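Local coordinates for protein putative Zn-dependent exopeptidase (Bacteroides vulgatus ATCC 8482, PDB 3GUX) that is probably a zinc-dependent exopeptidase of the M28 family, an aminopeptidase-like enzyme expected to remove residues from the N-terminus of peptides, at residues Q31-Q34 with V35-D38; E215-S218 with A219-A222; G53-L56 with A57-E61. All coordinates share one frame; numbering follows the deposited sequence.

Contact 1 of 3, residues Q31-Q34 with V35-D38; sequences QYIQ and VQAD
The side chain of Gln34 leaves the helix with CG beside its own carbonyl carbon (chi1 -180°) and bends at chi2 (66°), which carries the amide along helix 26-37 toward Asp38, one turn further on. This is an i to i+4 side-chain pair at the C-terminal part of an alpha-helix. Gln34 NE2 donates to Asp38 OD1 at 2.7 Å, reaching it from above the carboxylate plane through a markedly bent bond. The main chain repeats the same link, Asp38 N bonding to Gln34 O at 2.9 Å, so both the backbone and the side chains join the two residues. Two further i+4 backbone bonds, Val35 N to Gln31 O and Ala37 N to Ile33 O, run alongside it. The second side-chain bond lies on the buried flank of the helix. There the extended chain of Gln36 runs back so that NE2 donates to Tyr32 O, a carbonyl that also receives a weak bond from Gln36 N. The same NE2 bonds to Ala131 O at the start of helix 131-146, tying the two helices together through one amide nitrogen. Tyr32 O lies almost exactly in the amide plane of Gln36, 3.0 Å from NE2, yet NE2 sits well above the carbonyl plane of Tyr32.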
loop_
_atom_site.group_PDB
_atom_site.type_symbol
_atom_site.label_atom_id
_atom_site.label_comp_id
_atom_site.label_asym_id
_atom_site.label_seq_id
_atom_site.Cartn_x
_atom_site.Cartn_y
_atom_site.Cartn_z
ATOM N N GLN A 31 0.416 15.175 -6.159
ATOM C CA GLN A 31 -0.224 15.233 -7.463
ATOM C C GLN A 31 -0.895 13.921 -7.906
ATOM O O GLN A 31 -1.972 13.955 -8.537
ATOM C CB GLN A 31 0.778 15.708 -8.526
ATOM C CG GLN A 31 1.268 17.146 -8.310
ATOM C CD GLN A 31 0.143 18.168 -8.141
ATOM O OE1 GLN A 31 0.296 19.114 -7.375
ATOM N NE2 GLN A 31 -0.989 17.974 -8.837
ATOM N N TYR A 32 -0.277 12.786 -7.566
ATOM C CA TYR A 32 -0.888 11.478 -7.860
ATOM C C TYR A 32 -2.174 11.324 -7.046
ATOM O O TYR A 32 -3.116 10.735 -7.507
ATOM C CB TYR A 32 0.065 10.296 -7.602
ATOM C CG TYR A 32 1.367 10.354 -8.366
ATOM C CD1 TYR A 32 1.422 10.763 -9.707
ATOM C CD2 TYR A 32 2.547 9.959 -7.767
ATOM C CE1 TYR A 32 2.638 10.805 -10.393
ATOM C CE2 TYR A 32 3.744 9.990 -8.446
ATOM C CZ TYR A 32 3.777 10.415 -9.749
ATOM O OH TYR A 32 4.971 10.450 -10.391
ATOM N N ILE A 33 -2.203 11.877 -5.838
ATOM C CA ILE A 33 -3.413 11.864 -5.048
ATOM C C ILE A 33 -4.482 12.739 -5.710
ATOM O O ILE A 33 -5.638 12.302 -5.863
ATOM C CB ILE A 33 -3.172 12.288 -3.599
ATOM C CG1 ILE A 33 -2.245 11.257 -2.938
ATOM C CG2 ILE A 33 -4.547 12.448 -2.874
ATOM C CD1 ILE A 33 -1.633 11.622 -1.609
ATOM N N GLN A 34 -4.088 13.940 -6.131
ATOM C CA GLN A 34 -5.016 14.868 -6.755
ATOM C C GLN A 34 -5.607 14.298 -8.071
ATOM O O GLN A 34 -6.789 14.463 -8.336
ATOM C CB GLN A 34 -4.319 16.210 -6.970
ATOM C CG GLN A 34 -5.211 17.269 -7.623
ATOM C CD GLN A 34 -6.347 17.675 -6.729
ATOM O OE1 GLN A 34 -6.124 18.301 -5.696
ATOM N NE2 GLN A 34 -7.575 17.300 -7.101
ATOM N N VAL A 35 -4.790 13.617 -8.879
ATOM C CA VAL A 35 -5.289 13.023 -10.140
ATOM C C VAL A 35 -6.328 11.931 -9.875
ATOM O O VAL A 35 -7.272 11.776 -10.636
ATOM C CB VAL A 35 -4.129 12.452 -11.006
ATOM C CG1 VAL A 35 -4.676 11.649 -12.165
ATOM C CG2 VAL A 35 -3.201 13.590 -11.486
ATOM N N GLN A 36 -6.163 11.179 -8.785
ATOM C CA GLN A 36 -7.147 10.160 -8.445
ATOM C C GLN A 36 -8.430 10.818 -7.997
ATOM O O GLN A 36 -9.516 10.432 -8.432
ATOM C CB GLN A 36 -6.665 9.239 -7.321
ATOM C CG GLN A 36 -5.467 8.368 -7.695
ATOM C CD GLN A 36 -4.892 7.705 -6.462
ATOM O OE1 GLN A 36 -5.443 6.719 -5.976
ATOM N NE2 GLN A 36 -3.825 8.277 -5.915
ATOM N N ALA A 37 -8.275 11.832 -7.151
ATOM C CA ALA A 37 -9.397 12.566 -6.626
ATOM C C ALA A 37 -10.191 13.228 -7.746
ATOM O O ALA A 37 -11.392 13.313 -7.641
ATOM C CB ALA A 37 -8.924 13.598 -5.625
ATOM N N ASP A 38 -9.536 13.642 -8.822
ATOM C CA ASP A 38 -10.227 14.324 -9.924
ATOM C C ASP A 38 -11.141 13.428 -10.718
ATOM O O ASP A 38 -12.000 13.957 -11.445
ATOM C CB ASP A 38 -9.231 15.016 -10.877
ATOM C CG ASP A 38 -8.637 16.304 -10.276
ATOM O OD1 ASP A 38 -9.147 16.796 -9.247
ATOM O OD2 ASP A 38 -7.673 16.835 -10.852
#

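Contact 2 of 3, residues E215-S218 with A219-A222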
loop_
_atom_site.group_PDB
_atom_site.type_symbol
_atom_site.label_atom_id
_atom_site.label_comp_id
_atom_site.label_asym_id
_atom_site.label_seq_id
_atom_site.Cartn_x
_atom_site.Cartn_y
_atom_site.Cartn_z
ATOM N N GLU A 215 -0.472 -0.627 15.153
ATOM C CA GLU A 215 -1.807 -1.157 14.908
ATOM C C GLU A 215 -1.891 -2.554 15.500
ATOM O O GLU A 215 -0.931 -3.352 15.380
ATOM C CB GLU A 215 -2.114 -1.123 13.409
ATOM C CG GLU A 215 -3.533 -1.560 13.039
ATOM C CD GLU A 215 -3.679 -3.074 12.967
ATOM O OE1 GLU A 215 -2.741 -3.753 12.500
ATOM O OE2 GLU A 215 -4.734 -3.591 13.364
ATOM N N GLY A 216 -3.030 -2.836 16.145
ATOM C CA GLY A 216 -3.221 -4.080 16.899
ATOM C C GLY A 216 -2.883 -5.394 16.218
ATOM O O GLY A 216 -2.131 -6.197 16.776
ATOM N N TYR A 217 -3.467 -5.646 15.045
ATOM C CA TYR A 217 -3.206 -6.898 14.320
ATOM C C TYR A 217 -1.731 -6.977 13.894
ATOM O O TYR A 217 -1.061 -8.011 14.131
ATOM C CB TYR A 217 -4.164 -7.085 13.144
ATOM C CG TYR A 217 -4.068 -8.448 12.512
ATOM C CD1 TYR A 217 -4.851 -9.507 12.964
ATOM C CD2 TYR A 217 -3.188 -8.682 11.463
ATOM C CE1 TYR A 217 -4.732 -10.789 12.390
ATOM C CE2 TYR A 217 -3.064 -9.925 10.880
ATOM C CZ TYR A 217 -3.848 -10.969 11.325
ATOM O OH TYR A 217 -3.683 -12.187 10.718
ATOM N N SER A 218 -1.220 -5.887 13.327
ATOM C CA SER A 218 0.188 -5.806 12.937
ATOM C C SER A 218 1.136 -6.121 14.127
ATOM O O SER A 218 2.119 -6.823 13.955
ATOM C CB SER A 218 0.535 -4.422 12.363
ATOM O OG SER A 218 -0.264 -4.057 11.205
ATOM N N ALA A 219 0.787 -5.625 15.318
ATOM C CA ALA A 219 1.574 -5.777 16.535
ATOM C C ALA A 219 1.546 -7.179 17.120
ATOM O O ALA A 219 2.315 -7.465 18.032
ATOM C CB ALA A 219 1.095 -4.775 17.571
ATOM N N ARG A 220 0.628 -8.050 16.691
ATOM C CA ARG A 220 0.682 -9.448 17.146
ATOM C C ARG A 220 1.093 -10.420 16.029
ATOM O O ARG A 220 1.423 -11.547 16.303
ATOM C CB ARG A 220 -0.620 -9.872 17.819
ATOM C CG ARG A 220 -1.793 -10.023 16.962
ATOM C CD ARG A 220 -2.942 -10.533 17.815
ATOM N NE ARG A 220 -4.105 -10.725 16.957
ATOM C CZ ARG A 220 -4.398 -11.844 16.292
ATOM N NH1 ARG A 220 -3.639 -12.937 16.368
ATOM N NH2 ARG A 220 -5.484 -11.875 15.535
ATOM N N THR A 221 1.069 -9.977 14.787
ATOM C CA THR A 221 1.442 -10.792 13.643
ATOM C C THR A 221 2.736 -10.350 12.950
ATOM O O THR A 221 3.381 -11.174 12.226
ATOM C CB THR A 221 0.305 -10.728 12.590
ATOM O OG1 THR A 221 -0.064 -9.359 12.397
ATOM C CG2 THR A 221 -0.905 -11.521 13.063
ATOM N N ALA A 222 3.151 -9.092 13.209
ATOM C CA ALA A 222 4.322 -8.520 12.545
ATOM C C ALA A 222 5.086 -7.487 13.415
ATOM O O ALA A 222 5.414 -6.413 12.908
ATOM C CB ALA A 222 3.861 -7.880 11.231
#
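A side-chain cap opens the short helix 218-221, which follows strand 212-214 in the M28-family domain. Glu215 turns its carboxylate back onto the N-H groups of the first turn: OE1 accepts from Ser218 N at 2.7 Å, OE2 from Tyr217 N at 2.9 Å. Ser218 OG adds a second bond to OE1 and also pairs with Asp267 N on strand 265-269. His254 NE2 also bonds to OE1 and Thr250 N to OE2, and this gathering of donors would be expected to favour an ionised carboxylate. The ring of the capped Tyr217, its CG swung away from the backbone N (chi1 -171°), crosses Thr221 at about a right angle. Thr221 CG2 rests over one face of the ring, 3.7 Å from its centroid, in a CH-pi contact displaced toward the rim. The phenol oxygen is held elsewhere, by Asn258 on helix 253-260. Arg220 reaches the ring obliquely, its guanidinium plane turned 78° from the ring and NH2 3.4 Å from Tyr217 CE1. Tyr217 O accepts two backbone bonds, from Thr221 N nearly in line with the C=O and from Arg220 N above the carbonyl plane. Ala222 N closes the last turn on Ser218 O at 2.6 Å.

Contact 3 of 3, residues G53-L56 with A57-E61; sequences GEYL and AGQLE
Tyr55 and Gln59 meet one turn apart on helix 47-62, an i to i+4 aromatic-glutamine pair on the partly exposed flank of an alpha-helix. The Tyr55 side chain leaves with CG anti to the backbone N (chi1 167°), which lays its ring along the helix in the direction of Gln59. Gln59 CG then sits over one face of that ring, 3.9 Å from the centroid and offset toward the rim, making a CH-pi contact. Because the Gln59 chain bends at chi2 (-64°), the amide stays near the same rim, with NE2 3.7 Å from Tyr55 CE1; amide and ring planes are 39° apart, so the two groups are not stacked flat. Gln59 CG also lies 3.3 Å from Tyr55 O, the carbonyl that accepts from Gln59 N at 2.9 Å. The flank carrying Leu56 and Leu60 is tightly packed: both reach Leu138 of helix 131-146 and, on the sheet, Ile87 and Phe157, Leu56 adding Val134 and Leu60 adding Ile155, and Leu60 N bonds to Leu56 O at 3.0 Å. Gln59 also touches Leu138. By contrast, Glu54 is exposed, and the side chain of Glu61 is modelled only to CB, consistent with a mobile end on the solvent side. Were Tyr55 replaced by an alanine, Gln59 CG would lose the ring face it rests on, and a gap would probably open beside Tyr32 and Val35 of helix 26-37. The contact thus rests on a methylene over a pi face, a weak dispersive interaction, and no hydrogen bond joins the amide to the ring.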
loop_
_atom_site.group_PDB
_atom_site.type_symbol
_atom_site.label_atom_id
_atom_site.label_comp_id
_atom_site.label_asym_id
_atom_site.label_seq_id
_atom_site.Cartn_x
_atom_site.Cartn_y
_atom_site.Cartn_z
ATOM N N GLY A 53 -8.778 3.168 -12.506
ATOM C CA GLY A 53 -8.022 1.887 -12.644
ATOM C C GLY A 53 -7.076 1.868 -13.841
ATOM O O GLY A 53 -5.912 1.405 -13.751
ATOM N N GLU A 54 -7.556 2.401 -14.958
ATOM C CA GLU A 54 -6.738 2.505 -16.159
ATOM C C GLU A 54 -5.549 3.436 -15.885
ATOM O O GLU A 54 -4.417 3.115 -16.256
ATOM C CB GLU A 54 -7.570 3.001 -17.347
ATOM C CG GLU A 54 -8.673 2.033 -17.774
ATOM C CD GLU A 54 -9.653 2.635 -18.773
ATOM O OE1 GLU A 54 -9.299 3.652 -19.411
ATOM O OE2 GLU A 54 -10.769 2.076 -18.950
ATOM N N TYR A 55 -5.809 4.576 -15.238
ATOM C CA TYR A 55 -4.748 5.530 -14.877
ATOM C C TYR A 55 -3.656 4.869 -14.032
ATOM O O TYR A 55 -2.477 5.012 -14.336
ATOM C CB TYR A 55 -5.320 6.763 -14.136
ATOM C CG TYR A 55 -4.253 7.632 -13.459
ATOM C CD1 TYR A 55 -3.454 8.499 -14.194
ATOM C CD2 TYR A 55 -4.065 7.587 -12.067
ATOM C CE1 TYR A 55 -2.479 9.303 -13.554
ATOM C CE2 TYR A 55 -3.136 8.364 -11.439
ATOM C CZ TYR A 55 -2.332 9.210 -12.186
ATOM O OH TYR A 55 -1.403 9.969 -11.537
ATOM N N LEU A 56 -4.055 4.122 -13.004
ATOM C CA LEU A 56 -3.104 3.459 -12.103
ATOM C C LEU A 56 -2.297 2.357 -12.794
ATOM O O LEU A 56 -1.079 2.262 -12.608
ATOM C CB LEU A 56 -3.827 2.891 -10.870
ATOM C CG LEU A 56 -4.463 3.909 -9.941
ATOM C CD1 LEU A 56 -5.192 3.202 -8.830
ATOM C CD2 LEU A 56 -3.333 4.834 -9.400
ATOM N N ALA A 57 -2.971 1.522 -13.575
ATOM C CA ALA A 57 -2.268 0.500 -14.345
ATOM C C ALA A 57 -1.244 1.171 -15.250
ATOM O O ALA A 57 -0.081 0.747 -15.304
ATOM C CB ALA A 57 -3.230 -0.294 -15.178
ATOM N N GLY A 58 -1.676 2.226 -15.939
ATOM C CA GLY A 58 -0.806 2.963 -16.853
ATOM C C GLY A 58 0.424 3.535 -16.197
ATOM O O GLY A 58 1.550 3.465 -16.738
ATOM N N GLN A 59 0.226 4.116 -15.031
ATOM C CA GLN A 59 1.344 4.689 -14.299
ATOM C C GLN A 59 2.328 3.630 -13.846
ATOM O O GLN A 59 3.534 3.860 -13.950
ATOM C CB GLN A 59 0.844 5.504 -13.104
ATOM C CG GLN A 59 0.181 6.811 -13.532
ATOM C CD GLN A 59 1.160 7.747 -14.215
ATOM O OE1 GLN A 59 2.324 7.815 -13.840
ATOM N NE2 GLN A 59 0.692 8.457 -15.235
ATOM N N LEU A 60 1.851 2.493 -13.330
ATOM C CA LEU A 60 2.788 1.427 -12.929
ATOM C C LEU A 60 3.591 0.903 -14.162
ATOM O O LEU A 60 4.792 0.580 -14.025
ATOM C CB LEU A 60 2.114 0.292 -12.154
ATOM C CG LEU A 60 1.584 0.553 -10.732
ATOM C CD1 LEU A 60 0.851 -0.687 -10.258
ATOM C CD2 LEU A 60 2.655 0.933 -9.731
ATOM N N GLU A 61 2.948 0.860 -15.341
ATOM C CA GLU A 61 3.625 0.489 -16.591
ATOM C C GLU A 61 4.657 1.572 -16.968
ATOM O O GLU A 61 5.833 1.260 -17.253
ATOM C CB GLU A 61 2.634 0.288 -17.746
#

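In the fold
Along the chain the order is contact 1, contact 3, contact 2. Contacts 1 and 3 lie on consecutive helices, 26-37 and 47-62, with centres 13 Å apart, and they touch directly: Val35 CG1 is 3.4 Å from Tyr55 CZ. Both helices also meet helix 131-146, and helix 47-62 packs against strands 81-91 and 152-158 of the mixed six-stranded sheet. Contact 2 lies across the centre of the chain, about 30 Å from either by centres, where residues 215-222 meet strand 265-269, an outermost strand of that sheet, and helix 253-260. The three therefore mark opposite sides of one alpha/beta domain: a layer of neighbouring helices, and a capped turn at a sheet edge.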